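Local coordinates for protein CalG4 (Micromonospora echinospora, PDB 3IA7) that is of undetermined function here but adopts the GT-B fold of two Rossmann-like halves, forming a two-chain assembly with bound calcium ions, at residues H245-F248 with F249-C252; W288-F291 with H292-L295; H304-T307 with G308-L311; V321-P324 with H325-T328. All blocks are in the same frame, centred on the assembly; numbering follows the deposited sequence.

All four contacts are local and partly buried, each formed where the chain enters a helix or 3-10 turn in the Rossmann-like half built on the six-stranded sheet from 283-286 to 343-345. Contact 1 and contact 4 touch through aromatic side chains, and contact 4 also packs on contact 3, which flanks strand 298-303 next to strand 320-322. Contact 2 stands apart from the others and is the one that meets the second subunit. Contact 1 combines buried aromatic and sulfur packing with a charged outer side of Glu247 and Arg250, contact 2 joins aliphatic packing to mostly weak backbone bonds, contact 3 rests on two good helical bonds, and contact 4 pairs valine and aromatic packing with an exposed histidine.

Contact 1. Residues H245-F248 with F249-C252; sequences HPEF and FRAC
The opening turns of helix 246-256, which His245 precedes at the N-cap position, hold Pro246 beside Arg250 and Phe248 beside Cys252. Regular helical bonds carry the backbone: Arg250 N gives its hydrogen to Pro246 O at 2.9 Å, Ala251 N to Glu247 O at 2.8 Å and Cys252 N to Phe248 O at 2.9 Å. On the inner side, Cys252 SG stands over one face of the Phe248 ring, 3.8 Å from its centroid and 23° off the normal, displaced toward CZ. The ring comes into position because CG of Phe248 is trans to the backbone N (chi1 175°), which swings it along the helix toward the sulfur. The same ring turns its edge to the face of Phe249, a T-shaped pair with centroids 5.8 Å apart and planes at 66°. Helix 246-256 is the crossover of a right-handed beta-alpha-beta unit between strands 233-237 and 262-266, and Val236 of the first strand meets Phe248, Phe249 and Cys252 together. Phe249 and Cys252 also lie on Met265 of the second. Phe249 points back to the start of the helix, with its CD2 3.2 Å from His245 O. The outer side is polar. Arg250 folds back at chi3, laying a guanidinium face over the Pro246-Glu247 backbone, while its NH1 rests 3.7 Å from Pro246 CB. Glu247 OE1 is 4.5 Å from Arg250 NH2 but well out of the guanidinium plane, so any attraction is probably one of charge alone, and OE2 lies in the plane of the His245 ring at its edge.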
ATOM      1  N   HIS A 245      22.211 -11.578   9.197  1.00 30.93           N
ATOM      2  CA  HIS A 245      21.956 -12.994   9.532  1.00 29.35           C
ATOM      3  C   HIS A 245      22.019 -13.888   8.282  1.00 27.47           C
ATOM      4  O   HIS A 245      21.036 -14.557   7.951  1.00 27.24           O
ATOM      5  CB  HIS A 245      20.637 -13.190  10.322  1.00 29.49           C
ATOM      6  CG  HIS A 245      20.673 -12.607  11.704  1.00 30.60           C
ATOM      7  ND1 HIS A 245      19.908 -11.520  12.075  1.00 31.23           N
ATOM      8  CD2 HIS A 245      21.410 -12.936  12.793  1.00 30.52           C
ATOM      9  CE1 HIS A 245      20.169 -11.209  13.333  1.00 30.35           C
ATOM     10  NE2 HIS A 245      21.076 -12.053  13.793  1.00 29.93           N
ATOM     11  N   PRO A 246      23.183 -13.899   7.584  1.00 25.84           N
ATOM     12  CA  PRO A 246      23.270 -14.642   6.339  1.00 24.34           C
ATOM     13  C   PRO A 246      23.127 -16.159   6.544  1.00 23.15           C
ATOM     14  O   PRO A 246      22.546 -16.843   5.692  1.00 21.77           O
ATOM     15  CB  PRO A 246      24.663 -14.295   5.822  1.00 24.61           C
ATOM     16  CG  PRO A 246      25.449 -13.895   7.032  1.00 24.72           C
ATOM     17  CD  PRO A 246      24.461 -13.238   7.918  1.00 25.84           C
ATOM     18  N   GLU A 247      23.642 -16.652   7.673  1.00 21.29           N
ATOM     19  CA  GLU A 247      23.604 -18.077   8.041  1.00 20.65           C
ATOM     20  C   GLU A 247      22.164 -18.603   8.080  1.00 19.26           C
ATOM     21  O   GLU A 247      21.879 -19.688   7.577  1.00 18.21           O
ATOM     22  CB  GLU A 247      24.283 -18.275   9.404  1.00 21.50           C
ATOM     23  CG  GLU A 247      23.687 -17.412  10.557  1.00 26.94           C
ATOM     24  CD  GLU A 247      24.223 -15.952  10.619  1.00 32.14           C
ATOM     25  OE1 GLU A 247      25.283 -15.644  10.012  1.00 33.03           O
ATOM     26  OE2 GLU A 247      23.570 -15.118  11.299  1.00 35.04           O
ATOM     27  N   PHE A 248      21.262 -17.813   8.667  1.00 17.66           N
ATOM     28  CA  PHE A 248      19.866 -18.200   8.750  1.00 17.01           C
ATOM     29  C   PHE A 248      19.285 -18.360   7.329  1.00 16.00           C
ATOM     30  O   PHE A 248      18.653 -19.377   7.024  1.00 14.67           O
ATOM     31  CB  PHE A 248      19.057 -17.185   9.565  1.00 17.77           C
ATOM     32  CG  PHE A 248      17.595 -17.485   9.582  1.00 17.96           C
ATOM     33  CD1 PHE A 248      17.110 -18.568  10.321  1.00 17.34           C
ATOM     34  CD2 PHE A 248      16.702 -16.724   8.816  1.00 17.73           C
ATOM     35  CE1 PHE A 248      15.741 -18.870  10.328  1.00 18.11           C
ATOM     36  CE2 PHE A 248      15.320 -17.021   8.807  1.00 21.64           C
ATOM     37  CZ  PHE A 248      14.852 -18.114   9.580  1.00 18.66           C
ATOM     38  N   PHE A 249      19.495 -17.360   6.471  1.00 15.42           N
ATOM     39  CA  PHE A 249      18.964 -17.433   5.107  1.00 16.39           C
ATOM     40  C   PHE A 249      19.572 -18.630   4.330  1.00 16.57           C
ATOM     41  O   PHE A 249      18.862 -19.340   3.628  1.00 16.21           O
ATOM     42  CB  PHE A 249      19.163 -16.089   4.381  1.00 16.36           C
ATOM     43  CG  PHE A 249      18.329 -14.966   4.966  1.00 14.91           C
ATOM     44  CD1 PHE A 249      16.918 -15.020   4.919  1.00 14.69           C
ATOM     45  CD2 PHE A 249      18.950 -13.868   5.571  1.00 16.90           C
ATOM     46  CE1 PHE A 249      16.160 -13.979   5.480  1.00 16.91           C
ATOM     47  CE2 PHE A 249      18.214 -12.836   6.113  1.00 17.45           C
ATOM     48  CZ  PHE A 249      16.819 -12.894   6.069  1.00 15.88           C
ATOM     49  N   ARG A 250      20.876 -18.854   4.488  1.00 17.01           N
ATOM     50  CA  ARG A 250      21.530 -20.028   3.874  1.00 17.70           C
ATOM     51  C   ARG A 250      20.911 -21.343   4.376  1.00 16.54           C
ATOM     52  O   ARG A 250      20.644 -22.223   3.576  1.00 16.29           O
ATOM     53  CB  ARG A 250      23.050 -20.016   4.097  1.00 17.29           C
ATOM     54  CG  ARG A 250      23.786 -18.791   3.495  1.00 18.35           C
ATOM     55  CD  ARG A 250      25.313 -18.982   3.523  1.00 21.11           C
ATOM     56  NE  ARG A 250      25.845 -18.946   4.879  1.00 28.68           N
ATOM     57  CZ  ARG A 250      26.599 -17.960   5.372  1.00 31.44           C
ATOM     58  NH1 ARG A 250      26.929 -16.909   4.615  1.00 32.33           N
ATOM     59  NH2 ARG A 250      27.034 -18.032   6.627  1.00 32.81           N
ATOM     60  N   ALA A 251      20.650 -21.431   5.689  1.00 16.53           N
ATOM     61  CA  ALA A 251      19.975 -22.579   6.318  1.00 15.45           C
ATOM     62  C   ALA A 251      18.589 -22.804   5.757  1.00 15.32           C
ATOM     63  O   ALA A 251      18.205 -23.939   5.531  1.00 12.98           O
ATOM     64  CB  ALA A 251      19.892 -22.404   7.818  1.00 16.58           C
ATOM     65  N   CYS A 252      17.846 -21.703   5.535  1.00 14.87           N
ATOM     66  CA  CYS A 252      16.500 -21.751   4.924  1.00 15.87           C
ATOM     67  C   CYS A 252      16.584 -22.269   3.510  1.00 16.22           C
ATOM     68  O   CYS A 252      15.776 -23.115   3.117  1.00 16.97           O
ATOM     69  CB  CYS A 252      15.815 -20.354   4.940  1.00 15.04           C
ATOM     70  SG  CYS A 252      15.236 -19.881   6.567  1.00 18.44           S
TER

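Contact 2. Residues W288-F291 with H292-L295; sequences WIPF and HSVL
Ile289 and Val294 make the tight side of this N-terminal helix junction, where the loop after strand 283-286 enters the short helix 291-295 and Pro290 takes the N-cap position. The two side chains cross at about a right angle, and Ile289 CG1 touches Val294 CG2 at 3.7 Å. Ile289 reaches that methyl with CG1 trans to its backbone N (chi1 -171°). Both residues lean on Val264 of strand 262-266, and Val294 also meets Leu235, so the helix start packs on strands 262-266 and 233-237 of the six-stranded parallel sheet of this Rossmann-like half. Backbone bonds are uneven in strength. Pro290 O receives two weak ones, from Ser293 N and Val294 N, each at 3.3 Å, and the one from Ser293 is sharply bent (123°). The next bond is firmer. Phe291 O accepts a hydrogen bond from Leu295 N at 2.8 Å and 171°, and the Leu295 side chain curls back over the same carbonyl, with CG 3.4 Å from Phe291 O. The looser side faces outward, where partly exposed Pro290 and Ser293 meet through few atoms. The second subunit approaches the loop end, where Pro222 O of that subunit bonds to Trp288 NE1 and Gln221 OE1 of that subunit bonds to Ile289 N. Ser293 O bonds to ND1 of His297, a residue of a calcium site, whereas Ser293 OG rests against the proline ring, 3.7 Å from Pro290 CB and 3.8 Å from Pro290 CG.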
ATOM      1  N   TRP A 288      14.411  -6.351  -1.328  1.00 15.76           N
ATOM      2  CA  TRP A 288      12.988  -6.056  -1.286  1.00 17.81           C
ATOM      3  C   TRP A 288      12.196  -6.938  -2.255  1.00 17.58           C
ATOM      4  O   TRP A 288      12.617  -7.221  -3.369  1.00 16.73           O
ATOM      5  CB  TRP A 288      12.719  -4.598  -1.642  1.00 17.73           C
ATOM      6  CG  TRP A 288      12.962  -3.685  -0.465  1.00 20.11           C
ATOM      7  CD1 TRP A 288      12.083  -3.420   0.559  1.00 22.66           C
ATOM      8  CD2 TRP A 288      14.144  -2.977  -0.161  1.00 13.87           C
ATOM      9  NE1 TRP A 288      12.647  -2.567   1.472  1.00 18.24           N
ATOM     10  CE2 TRP A 288      13.918  -2.291   1.064  1.00 21.10           C
ATOM     11  CE3 TRP A 288      15.365  -2.775  -0.831  1.00 15.10           C
ATOM     12  CZ2 TRP A 288      14.863  -1.454   1.623  1.00 17.35           C
ATOM     13  CZ3 TRP A 288      16.268  -2.014  -0.266  1.00 16.85           C
ATOM     14  CH2 TRP A 288      16.030  -1.331   0.952  1.00 18.97           C
ATOM     15  N   ILE A 289      10.998  -7.285  -1.835  1.00 19.60           N
ATOM     16  CA  ILE A 289      10.063  -8.035  -2.667  1.00 22.43           C
ATOM     17  C   ILE A 289       8.668  -7.449  -2.375  1.00 23.46           C
ATOM     18  O   ILE A 289       8.459  -6.913  -1.285  1.00 23.09           O
ATOM     19  CB  ILE A 289      10.204  -9.566  -2.383  1.00 22.53           C
ATOM     20  CG1 ILE A 289       9.398 -10.391  -3.388  1.00 25.38           C
ATOM     21  CG2 ILE A 289       9.739  -9.937  -0.964  1.00 24.73           C
ATOM     22  CD1 ILE A 289       9.733 -10.065  -4.793  1.00 22.92           C
ATOM     23  N   PRO A 290       7.692  -7.558  -3.320  1.00 25.22           N
ATOM     24  CA  PRO A 290       6.394  -7.065  -2.839  1.00 25.24           C
ATOM     25  C   PRO A 290       5.724  -8.144  -1.996  1.00 24.83           C
ATOM     26  O   PRO A 290       5.348  -9.193  -2.547  1.00 24.99           O
ATOM     27  CB  PRO A 290       5.620  -6.749  -4.140  1.00 26.51           C
ATOM     28  CG  PRO A 290       6.301  -7.598  -5.242  1.00 26.46           C
ATOM     29  CD  PRO A 290       7.609  -8.129  -4.688  1.00 25.15           C
ATOM     30  N   PHE A 291       5.623  -7.924  -0.667  1.00 24.21           N
ATOM     31  CA  PHE A 291       5.142  -8.982   0.227  1.00 24.11           C
ATOM     32  C   PHE A 291       3.759  -9.480  -0.172  1.00 21.96           C
ATOM     33  O   PHE A 291       3.551 -10.671  -0.186  1.00 20.32           O
ATOM     34  CB  PHE A 291       5.121  -8.633   1.741  1.00 25.31           C
ATOM     35  CG  PHE A 291       6.463  -8.651   2.411  1.00 28.74           C
ATOM     36  CD1 PHE A 291       7.573  -9.220   1.804  1.00 29.04           C
ATOM     37  CD2 PHE A 291       6.615  -8.087   3.674  1.00 34.11           C
ATOM     38  CE1 PHE A 291       8.817  -9.217   2.435  1.00 31.34           C
ATOM     39  CE2 PHE A 291       7.870  -8.086   4.322  1.00 35.89           C
ATOM     40  CZ  PHE A 291       8.975  -8.655   3.688  1.00 31.89           C
ATOM     41  N   HIS A 292       2.841  -8.569  -0.509  0.50 21.59           N
ATOM     42  CA  HIS A 292       1.467  -8.977  -0.816  0.50 20.83           C
ATOM     43  C   HIS A 292       1.378  -9.965  -1.986  0.50 19.44           C
ATOM     44  O   HIS A 292       0.614 -10.922  -1.920  0.50 18.31           O
ATOM     45  CB  HIS A 292       0.538  -7.791  -1.066  0.50 21.87           C
ATOM     46  CG  HIS A 292      -0.911  -8.132  -0.885  0.50 22.71           C
ATOM     47  ND1 HIS A 292      -1.356  -8.981   0.112  0.50 25.29           N
ATOM     48  CD2 HIS A 292      -2.011  -7.758  -1.578  0.50 24.15           C
ATOM     49  CE1 HIS A 292      -2.669  -9.102   0.028  0.50 25.65           C
ATOM     50  NE2 HIS A 292      -3.091  -8.370  -0.989  0.50 23.07           N
ATOM     51  N   SER A 293       2.159  -9.723  -3.041  1.00 17.75           N
ATOM     52  CA  SER A 293       2.120 -10.561  -4.247  1.00 16.55           C
ATOM     53  C   SER A 293       2.606 -11.960  -3.884  1.00 14.14           C
ATOM     54  O   SER A 293       2.053 -12.990  -4.327  1.00 13.49           O
ATOM     55  CB  SER A 293       3.002  -9.964  -5.364  1.00 16.73           C
ATOM     56  OG  SER A 293       2.667  -8.579  -5.540  1.00 25.55           O
ATOM     57  N   VAL A 294       3.633 -12.006  -3.053  1.00 12.32           N
ATOM     58  CA  VAL A 294       4.164 -13.339  -2.653  1.00 11.25           C
ATOM     59  C   VAL A 294       3.183 -14.001  -1.687  1.00 10.71           C
ATOM     60  O   VAL A 294       2.824 -15.186  -1.878  1.00 10.95           O
ATOM     61  CB  VAL A 294       5.567 -13.257  -2.113  1.00 11.08           C
ATOM     62  CG1 VAL A 294       6.113 -14.643  -1.722  1.00 12.37           C
ATOM     63  CG2 VAL A 294       6.459 -12.568  -3.148  1.00 10.63           C
ATOM     64  N   LEU A 295       2.718 -13.257  -0.675  1.00 10.71           N
ATOM     65  CA  LEU A 295       1.781 -13.835   0.335  1.00 12.22           C
ATOM     66  C   LEU A 295       0.514 -14.325  -0.312  1.00 12.32           C
ATOM     67  O   LEU A 295      -0.078 -15.307   0.157  1.00 12.49           O
ATOM     68  CB  LEU A 295       1.425 -12.853   1.482  1.00 13.83           C
ATOM     69  CG  LEU A 295       2.587 -12.618   2.476  1.00 14.48           C
ATOM     70  CD1 LEU A 295       2.446 -11.338   3.318  1.00 20.13           C
ATOM     71  CD2 LEU A 295       2.841 -13.822   3.338  1.00 15.52           C
TER

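Contact 3. Residues H304-T307 with G308-L311; sequences HGTT and GAVL
Thr306 and Val310 are joined by the first of two backbone hydrogen bonds that start helix 307-315. Val310 N donates to Thr306 O at 3.0 Å and Leu311 N donates to Thr307 O at 3.1 Å, both nearly straight. Thr306 occupies the N-cap position, its OG1 held between its own N and carbonyl carbon (chi1 52°), which turns the oxygen toward the helix and leaves it 3.5 Å from Ala309 CB. Van der Waals contacts of side-chain carbons with carbonyl oxygens follow. Val310 CG2 nestles against the loop, 3.6 Å from Thr306 O and 3.7 Å from Gly305 O, and Leu311 CG covers the carbonyl of Thr307 at 3.3 Å from its O. From farther back in the loop, the buried His304 ring brings CE1 obliquely to within 4.0 Å of Ala309 CB. Gly305, between His304 and Thr306, turns the chain at a positive phi of 99°, a conformation that glycine readily takes. Polar ties to the surroundings place the loop: His304 ND1 has a weak bond to Ser237 O, and Gly305 O accepts a hydrogen bond from Ser333 OG of helix 331-339. Leu311 meanwhile packs on Leu193 and Pro213 in loops that follow strands of the other sheet. Such a His-Gly-Thr-Thr-Gly turn, running from the end of strand 298-303 into a helix N-terminus, is consistent with the glycine-containing strand-to-helix loop that borders the interdomain cleft in GT-B proteins.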
ATOM      1  N   HIS A 304      10.029 -13.066  11.668  1.00 19.50           N
ATOM      2  CA  HIS A 304      10.416 -12.665  13.030  1.00 21.91           C
ATOM      3  C   HIS A 304       9.211 -12.412  13.974  1.00 22.36           C
ATOM      4  O   HIS A 304       9.310 -12.603  15.188  1.00 25.68           O
ATOM      5  CB  HIS A 304      11.367 -11.455  13.001  1.00 22.24           C
ATOM      6  CG  HIS A 304      10.850 -10.299  12.194  1.00 26.01           C
ATOM      7  ND1 HIS A 304      10.340 -10.448  10.914  1.00 30.99           N
ATOM      8  CD2 HIS A 304      10.761  -8.977  12.479  1.00 31.01           C
ATOM      9  CE1 HIS A 304       9.931  -9.275  10.462  1.00 31.67           C
ATOM     10  NE2 HIS A 304      10.188  -8.362  11.386  1.00 33.66           N
ATOM     11  N   GLY A 305       8.081 -11.994  13.447  1.00 21.62           N
ATOM     12  CA  GLY A 305       6.882 -11.953  14.297  1.00 20.84           C
ATOM     13  C   GLY A 305       6.525 -10.588  14.884  1.00 20.18           C
ATOM     14  O   GLY A 305       5.765 -10.512  15.839  1.00 19.84           O
ATOM     15  N   THR A 306       7.085  -9.515  14.325  1.00 19.64           N
ATOM     16  CA  THR A 306       6.633  -8.163  14.663  1.00 20.50           C
ATOM     17  C   THR A 306       5.141  -8.031  14.275  1.00 20.59           C
ATOM     18  O   THR A 306       4.688  -8.667  13.311  1.00 17.82           O
ATOM     19  CB  THR A 306       7.462  -7.088  13.919  1.00 21.11           C
ATOM     20  OG1 THR A 306       7.469  -7.389  12.517  1.00 21.55           O
ATOM     21  CG2 THR A 306       8.902  -7.109  14.427  1.00 20.17           C
ATOM     22  N   THR A 307       4.392  -7.239  15.045  1.00 20.67           N
ATOM     23  CA  THR A 307       2.945  -7.101  14.817  1.00 21.30           C
ATOM     24  C   THR A 307       2.628  -6.765  13.365  1.00 20.06           C
ATOM     25  O   THR A 307       1.681  -7.318  12.798  1.00 18.68           O
ATOM     26  CB  THR A 307       2.313  -6.015  15.692  1.00 21.45           C
ATOM     27  OG1 THR A 307       2.965  -4.795  15.402  1.00 26.70           O
ATOM     28  CG2 THR A 307       2.513  -6.308  17.167  1.00 22.77           C
ATOM     29  N   GLY A 308       3.422  -5.877  12.777  1.00 19.43           N
ATOM     30  CA  GLY A 308       3.294  -5.511  11.362  1.00 20.39           C
ATOM     31  C   GLY A 308       3.336  -6.691  10.403  1.00 20.44           C
ATOM     32  O   GLY A 308       2.444  -6.862   9.562  1.00 21.05           O
ATOM     33  N   ALA A 309       4.398  -7.484  10.514  1.00 19.73           N
ATOM     34  CA  ALA A 309       4.629  -8.607   9.623  1.00 18.47           C
ATOM     35  C   ALA A 309       3.555  -9.694   9.810  1.00 16.62           C
ATOM     36  O   ALA A 309       3.148 -10.350   8.852  1.00 17.33           O
ATOM     37  CB  ALA A 309       6.003  -9.185   9.867  1.00 18.75           C
ATOM     38  N   VAL A 310       3.163  -9.912  11.054  1.00 15.75           N
ATOM     39  CA  VAL A 310       2.155 -10.909  11.400  1.00 15.79           C
ATOM     40  C   VAL A 310       0.831 -10.613  10.723  1.00 14.96           C
ATOM     41  O   VAL A 310       0.229 -11.480  10.077  1.00 13.98           O
ATOM     42  CB  VAL A 310       2.092 -10.998  12.972  1.00 17.88           C
ATOM     43  CG1 VAL A 310       0.735 -11.313  13.531  1.00 20.23           C
ATOM     44  CG2 VAL A 310       3.243 -11.918  13.507  1.00 17.23           C
ATOM     45  N   LEU A 311       0.369  -9.386  10.896  1.00 14.78           N
ATOM     46  CA  LEU A 311      -0.962  -8.973  10.380  1.00 15.87           C
ATOM     47  C   LEU A 311      -0.963  -8.940   8.823  1.00 15.50           C
ATOM     48  O   LEU A 311      -1.985  -9.214   8.186  1.00 15.37           O
ATOM     49  CB  LEU A 311      -1.305  -7.603  10.986  1.00 15.08           C
ATOM     50  CG  LEU A 311      -1.602  -7.559  12.511  1.00 15.22           C
ATOM     51  CD1 LEU A 311      -2.010  -6.139  12.976  1.00 17.70           C
ATOM     52  CD2 LEU A 311      -2.626  -8.556  12.976  1.00 18.11           C
TER

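Contact 4. Residues V321-P324 with H325-T328; sequences VLVP and HFAT
A tight turn at the end of strand 320-322 brings Val323 and Phe326 side by side, in the loop that leads from the six-stranded parallel sheet toward helix 331-339. Both side chains point the same way. Val323 CG2 meets the ring edge in plane, 3.7 Å from Phe326 CD2, while Val323 CB lies 3.9 Å from that same CD2. Phe326 reaches this place with CG opposite its carbonyl carbon (chi1 -74°), which keeps the ring back over the strand end. His325 then covers a face of the ring, its NE2 3.4 Å above the Phe326 plane and offset toward the rim. Phe326 also meets the rings of His245 and Phe248, at about 60° and 55°, tying the turn to the start of helix 246-256. Two bonds spanning three residues hold the backbone. Phe326 N gives a weak one to Val323 O at 3.3 Å, and Ala327 N gives one to Pro324 O at 3.1 Å, approaching from above the carbonyl plane. Pro324 itself rests on Ala334 of helix 331-339, and exposed His325 lies outward on Pro348 and Leu351. Successive i to i+3 bonds of this sort mark a short 3-10 segment, here closing a strand of the Rossmann-like half before its next helix.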
ATOM      1  N   VAL A 321       5.345 -19.468  10.678  1.00 14.17           N
ATOM      2  CA  VAL A 321       6.326 -20.045  11.580  1.00 13.87           C
ATOM      3  C   VAL A 321       7.188 -18.853  12.040  1.00 13.73           C
ATOM      4  O   VAL A 321       7.662 -18.061  11.208  1.00 14.45           O
ATOM      5  CB  VAL A 321       7.179 -21.120  10.927  1.00 13.12           C
ATOM      6  CG1 VAL A 321       8.210 -21.699  11.930  1.00 13.78           C
ATOM      7  CG2 VAL A 321       6.256 -22.257  10.373  1.00 13.77           C
ATOM      8  N   LEU A 322       7.292 -18.699  13.350  1.00 12.63           N
ATOM      9  CA  LEU A 322       7.933 -17.545  13.974  1.00 13.77           C
ATOM     10  C   LEU A 322       9.334 -17.872  14.468  1.00 14.76           C
ATOM     11  O   LEU A 322       9.578 -18.950  15.026  1.00 13.00           O
ATOM     12  CB  LEU A 322       7.061 -17.019  15.116  1.00 14.86           C
ATOM     13  CG  LEU A 322       5.753 -16.343  14.634  1.00 16.70           C
ATOM     14  CD1 LEU A 322       5.178 -15.474  15.696  1.00 23.04           C
ATOM     15  CD2 LEU A 322       5.865 -15.475  13.377  1.00 18.36           C
ATOM     16  N   VAL A 323      10.250 -16.933  14.257  1.00 16.05           N
ATOM     17  CA  VAL A 323      11.585 -16.985  14.852  1.00 17.86           C
ATOM     18  C   VAL A 323      11.810 -15.637  15.590  1.00 19.51           C
ATOM     19  O   VAL A 323      12.527 -14.735  15.108  1.00 19.26           O
ATOM     20  CB  VAL A 323      12.616 -17.350  13.784  1.00 18.56           C
ATOM     21  CG1 VAL A 323      12.489 -18.877  13.424  1.00 19.63           C
ATOM     22  CG2 VAL A 323      12.485 -16.493  12.516  1.00 19.36           C
ATOM     23  N   PRO A 324      11.138 -15.470  16.748  1.00 20.94           N
ATOM     24  CA  PRO A 324      11.093 -14.188  17.477  1.00 21.38           C
ATOM     25  C   PRO A 324      12.409 -13.703  18.065  1.00 22.24           C
ATOM     26  O   PRO A 324      12.519 -12.514  18.385  1.00 22.29           O
ATOM     27  CB  PRO A 324      10.140 -14.456  18.648  1.00 21.58           C
ATOM     28  CG  PRO A 324       9.497 -15.744  18.395  1.00 21.73           C
ATOM     29  CD  PRO A 324      10.342 -16.514  17.427  1.00 21.23           C
ATOM     30  N   HIS A 325      13.377 -14.598  18.261  1.00 22.94           N
ATOM     31  CA  HIS A 325      14.650 -14.165  18.839  1.00 24.16           C
ATOM     32  C   HIS A 325      15.406 -13.170  17.926  1.00 25.18           C
ATOM     33  O   HIS A 325      16.341 -12.488  18.372  1.00 24.41           O
ATOM     34  CB  HIS A 325      15.516 -15.370  19.199  1.00 23.81           C
ATOM     35  CG  HIS A 325      16.163 -16.032  18.023  1.00 23.30           C
ATOM     36  ND1 HIS A 325      15.483 -16.880  17.172  1.00 24.37           N
ATOM     37  CD2 HIS A 325      17.445 -16.001  17.581  1.00 23.78           C
ATOM     38  CE1 HIS A 325      16.314 -17.326  16.247  1.00 23.35           C
ATOM     39  NE2 HIS A 325      17.510 -16.806  16.471  1.00 22.88           N
ATOM     40  N   PHE A 326      14.991 -13.082  16.660  1.00 26.14           N
ATOM     41  CA  PHE A 326      15.643 -12.162  15.723  1.00 27.71           C
ATOM     42  C   PHE A 326      15.221 -10.713  15.939  1.00 28.70           C
ATOM     43  O   PHE A 326      15.969  -9.803  15.606  1.00 28.84           O
ATOM     44  CB  PHE A 326      15.444 -12.599  14.260  1.00 27.55           C
ATOM     45  CG  PHE A 326      16.285 -13.788  13.865  1.00 26.27           C
ATOM     46  CD1 PHE A 326      17.678 -13.728  13.920  1.00 25.98           C
ATOM     47  CD2 PHE A 326      15.686 -14.971  13.441  1.00 25.57           C
ATOM     48  CE1 PHE A 326      18.449 -14.830  13.553  1.00 26.08           C
ATOM     49  CE2 PHE A 326      16.452 -16.073  13.073  1.00 23.25           C
ATOM     50  CZ  PHE A 326      17.839 -16.002  13.129  1.00 24.02           C
ATOM     51  N   ALA A 327      14.035 -10.509  16.515  1.00 29.53           N
ATOM     52  CA  ALA A 327      13.526  -9.174  16.811  1.00 31.12           C
ATOM     53  C   ALA A 327      13.079  -9.110  18.268  1.00 32.12           C
ATOM     54  O   ALA A 327      12.111  -9.758  18.640  1.00 32.61           O
ATOM     55  CB  ALA A 327      12.371  -8.825  15.867  1.00 31.20           C
ATOM     56  N   THR A 328      13.789  -8.355  19.105  1.00 33.43           N
ATOM     57  CA  THR A 328      13.333  -8.140  20.494  1.00 34.60           C
ATOM     58  C   THR A 328      11.904  -7.560  20.576  1.00 34.89           C
ATOM     59  O   THR A 328      11.130  -7.908  21.478  1.00 34.87           O
ATOM     60  CB  THR A 328      14.327  -7.291  21.326  1.00 34.73           C
ATOM     61  OG1 THR A 328      14.893  -6.257  20.505  1.00 36.07           O
ATOM     62  CG2 THR A 328      15.446  -8.174  21.875  1.00 34.68           C
TER